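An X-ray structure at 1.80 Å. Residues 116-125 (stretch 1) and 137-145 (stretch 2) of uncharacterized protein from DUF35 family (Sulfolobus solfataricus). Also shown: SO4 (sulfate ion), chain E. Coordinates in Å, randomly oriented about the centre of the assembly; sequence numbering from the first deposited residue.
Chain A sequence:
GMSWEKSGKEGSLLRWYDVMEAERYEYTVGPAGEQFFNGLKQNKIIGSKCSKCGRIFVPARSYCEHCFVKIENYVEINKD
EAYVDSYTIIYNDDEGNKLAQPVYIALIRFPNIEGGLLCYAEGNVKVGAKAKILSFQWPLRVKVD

Stretch 1 116-125: GLLCYAEGNV
Stretch 2 137-145: QWPLRVKVD

Ala-121 and Val-142 point to one sheet face, Ala-121 CB 3.6 Å from Val-142 CG2; the small methyl accommodates the branched valine (chi1 m). Buried apolar side chains extend this contact: Cys-119 (m), compact, sets SG 3.8 Å from Leu-140 CB, while the longer Leu-117 (m, t) brings CD1 to 4.1 Å from CD2 of Leu-140 (m, p) and CD2 to 4.2 Å from CZ3 at the edge of the Trp-138 ring (chi1 t). At the other end, Val-125 CG2 meets Val-144 CG2 at 3.9 Å, both t. The two stretches together bury 708 Å².

Parallel strands, crossing at -29°, pair Tyr-120 through Gly-123 with Arg-141 through Val-144, CA atoms 4.8-5.0 Å apart. Tyr-120 and Glu-122 each use both N and O: Tyr-120 N to Leu-140 O 3.0 Å, Val-142 N to Tyr-120 O 2.9 Å, Glu-122 N to Val-142 O 3.1 Å, Val-144 N to Glu-122 O 3.0 Å. Asn-124 N to Val-144 O, 3.0 Å, continues the ladder. Gly-123 (phi/psi 114/-152) lacks a CB, which would strike Val-144 O.

On the opposite face, Tyr-120 (m) rests CE2 3.8 Å from CG of cis Pro-139, apolar against apolar. Water joins Leu-118 O (2.7 Å) to Leu-140 N (2.9 Å). Polar groups suit the exposed rim: Asn-124 ND2 donates to terminal Asp-145 OXT at 2.9 Å. Within the second stretch, Lys-143 NZ salt-bridges Asp-145 OD1 at 3.0 Å; Arg-141, its end leading away, binds sulfate O1 through NH2 at 2.7 Å.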

# COMPACT_ATOMS: atom_id res chain seq x y z
N GLY A 116 5.29 2.98 -0.98
CA GLY A 116 4.72 2.04 -0.05
C GLY A 116 3.24 1.96 -0.29
O GLY A 116 2.74 2.59 -1.21
N LEU A 117 2.55 1.21 0.55
CA LEU A 117 1.15 0.97 0.39
C LEU A 117 0.46 1.31 1.70
O LEU A 117 0.85 0.78 2.75
CB LEU A 117 0.93 -0.50 0.04
CG LEU A 117 1.49 -0.89 -1.32
CD1 LEU A 117 1.33 -2.39 -1.52
CD2 LEU A 117 0.83 -0.11 -2.42
N LEU A 118 -0.53 2.20 1.64
CA LEU A 118 -1.39 2.50 2.79
C LEU A 118 -2.42 1.39 2.90
O LEU A 118 -3.24 1.22 1.99
CB LEU A 118 -2.05 3.87 2.61
CG LEU A 118 -2.74 4.53 3.79
CD1 LEU A 118 -1.77 4.72 4.97
CD2 LEU A 118 -3.33 5.86 3.32
N CYS A 119 -2.37 0.65 4.00
CA CYS A 119 -3.11 -0.58 4.17
C CYS A 119 -3.81 -0.62 5.50
O CYS A 119 -3.43 0.07 6.45
CB CYS A 119 -2.13 -1.79 4.14
SG CYS A 119 -1.18 -2.02 2.65
N TYR A 120 -4.82 -1.48 5.57
CA TYR A 120 -5.34 -1.97 6.83
C TYR A 120 -4.47 -3.11 7.33
O TYR A 120 -4.08 -3.99 6.56
CB TYR A 120 -6.73 -2.55 6.62
CG TYR A 120 -7.76 -1.55 6.24
CD1 TYR A 120 -8.12 -0.51 7.11
CD2 TYR A 120 -8.42 -1.66 5.03
CE1 TYR A 120 -9.11 0.40 6.76
CE2 TYR A 120 -9.41 -0.78 4.68
CZ TYR A 120 -9.75 0.24 5.53
OH TYR A 120 -10.75 1.08 5.14
N ALA A 121 -4.17 -3.10 8.63
CA ALA A 121 -3.36 -4.14 9.26
C ALA A 121 -4.09 -4.64 10.50
O ALA A 121 -4.78 -3.87 11.16
CB ALA A 121 -1.95 -3.60 9.63
N GLU A 122 -3.98 -5.93 10.77
CA GLU A 122 -4.51 -6.51 11.99
C GLU A 122 -3.51 -7.53 12.53
O GLU A 122 -2.65 -8.00 11.80
CB GLU A 122 -5.92 -7.09 11.79
CG GLU A 122 -6.98 -5.97 11.53
CD GLU A 122 -8.44 -6.36 11.73
OE1 GLU A 122 -8.73 -7.35 12.43
OE2 GLU A 122 -9.30 -5.64 11.15
N GLY A 123 -3.60 -7.78 13.83
CA GLY A 123 -2.74 -8.69 14.53
C GLY A 123 -1.85 -7.99 15.56
O GLY A 123 -2.18 -6.94 16.11
N ASN A 124 -0.69 -8.60 15.80
CA ASN A 124 0.30 -8.12 16.77
C ASN A 124 1.20 -7.11 16.10
O ASN A 124 2.41 -7.30 16.01
CB ASN A 124 1.08 -9.29 17.33
CG ASN A 124 0.21 -10.20 18.13
OD1 ASN A 124 -0.64 -9.74 18.89
ND2 ASN A 124 0.40 -11.51 17.96
N VAL A 125 0.58 -6.03 15.62
CA VAL A 125 1.25 -5.03 14.83
C VAL A 125 2.28 -4.25 15.68
O VAL A 125 1.98 -3.82 16.78
CB VAL A 125 0.26 -4.04 14.21
CG1 VAL A 125 0.99 -2.90 13.45
CG2 VAL A 125 -0.69 -4.78 13.24
N GLN A 137 -7.40 -6.77 -2.93
CA GLN A 137 -8.38 -5.74 -3.30
C GLN A 137 -7.97 -4.46 -2.59
O GLN A 137 -7.46 -4.51 -1.49
CB GLN A 137 -9.77 -6.17 -2.89
CG GLN A 137 -10.88 -5.20 -3.26
CD GLN A 137 -12.26 -5.68 -2.80
OE1 GLN A 137 -12.50 -6.88 -2.63
NE2 GLN A 137 -13.17 -4.73 -2.60
N TRP A 138 -8.17 -3.32 -3.23
CA TRP A 138 -7.78 -2.05 -2.64
C TRP A 138 -8.88 -1.52 -1.72
O TRP A 138 -10.06 -1.60 -2.06
CB TRP A 138 -7.53 -1.04 -3.76
CG TRP A 138 -6.98 0.22 -3.29
CD1 TRP A 138 -7.67 1.28 -2.80
CD2 TRP A 138 -5.62 0.57 -3.25
NE1 TRP A 138 -6.81 2.26 -2.46
CE2 TRP A 138 -5.54 1.85 -2.71
CE3 TRP A 138 -4.44 -0.11 -3.56
CZ2 TRP A 138 -4.32 2.50 -2.51
CZ3 TRP A 138 -3.25 0.52 -3.38
CH2 TRP A 138 -3.19 1.81 -2.84
N PRO A 139 -8.51 -0.97 -0.54
CA PRO A 139 -7.21 -0.90 0.07
C PRO A 139 -6.81 -2.26 0.58
O PRO A 139 -7.65 -3.01 1.06
CB PRO A 139 -7.41 0.03 1.28
CG PRO A 139 -8.72 0.51 1.22
CD PRO A 139 -9.52 -0.27 0.27
N LEU A 140 -5.53 -2.58 0.45
CA LEU A 140 -5.04 -3.88 0.87
C LEU A 140 -5.20 -4.14 2.38
O LEU A 140 -5.22 -3.20 3.19
CB LEU A 140 -3.59 -4.08 0.47
CG LEU A 140 -3.35 -4.50 -1.01
CD1 LEU A 140 -3.73 -3.39 -1.93
CD2 LEU A 140 -1.90 -4.93 -1.29
N ARG A 141 -5.32 -5.41 2.71
CA ARG A 141 -5.35 -5.88 4.09
C ARG A 141 -4.17 -6.79 4.33
O ARG A 141 -3.92 -7.75 3.56
CB ARG A 141 -6.61 -6.70 4.40
CG ARG A 141 -7.95 -5.98 4.31
CD ARG A 141 -9.06 -6.84 4.99
NE ARG A 141 -9.38 -8.05 4.24
CZ ARG A 141 -9.09 -9.30 4.61
NH1 ARG A 141 -8.47 -9.56 5.74
NH2 ARG A 141 -9.41 -10.31 3.82
N VAL A 142 -3.48 -6.54 5.43
CA VAL A 142 -2.32 -7.32 5.81
C VAL A 142 -2.48 -7.77 7.26
O VAL A 142 -3.26 -7.20 8.02
CB VAL A 142 -1.01 -6.53 5.64
CG1 VAL A 142 -0.94 -5.89 4.28
CG2 VAL A 142 -0.83 -5.50 6.77
N LYS A 143 -1.76 -8.82 7.64
CA LYS A 143 -1.72 -9.21 9.03
C LYS A 143 -0.28 -9.31 9.49
O LYS A 143 0.63 -9.55 8.68
CB LYS A 143 -2.42 -10.55 9.25
CG LYS A 143 -1.69 -11.75 8.72
CD LYS A 143 -2.03 -13.00 9.55
CE LYS A 143 -1.63 -14.28 8.81
NZ LYS A 143 -1.66 -15.50 9.71
N VAL A 144 -0.10 -9.12 10.79
CA VAL A 144 1.18 -9.28 11.47
C VAL A 144 0.99 -10.37 12.51
O VAL A 144 0.13 -10.27 13.40
CB VAL A 144 1.67 -7.99 12.17
CG1 VAL A 144 2.94 -8.29 12.96
CG2 VAL A 144 1.89 -6.86 11.18
N ASP A 145 1.74 -11.45 12.37
CA ASP A 145 1.67 -12.59 13.32
C ASP A 145 2.32 -12.24 14.67
O ASP A 145 3.33 -11.51 14.73
CB ASP A 145 2.36 -13.83 12.71
CG ASP A 145 1.54 -14.49 11.61
OD1 ASP A 145 0.30 -14.44 11.68
OD2 ASP A 145 2.14 -15.07 10.69
OXT ASP A 145 1.87 -12.67 15.74
S SO4 E . -11.36 -9.27 0.96
O1 SO4 E . -10.95 -10.48 1.64
O2 SO4 E . -12.79 -9.28 0.68
O3 SO4 E . -10.67 -9.18 -0.33
O4 SO4 E . -11.03 -8.07 1.75
O HOH W 1 -3.80 -0.30 -0.19
O HOH W 2 4.58 -8.85 16.32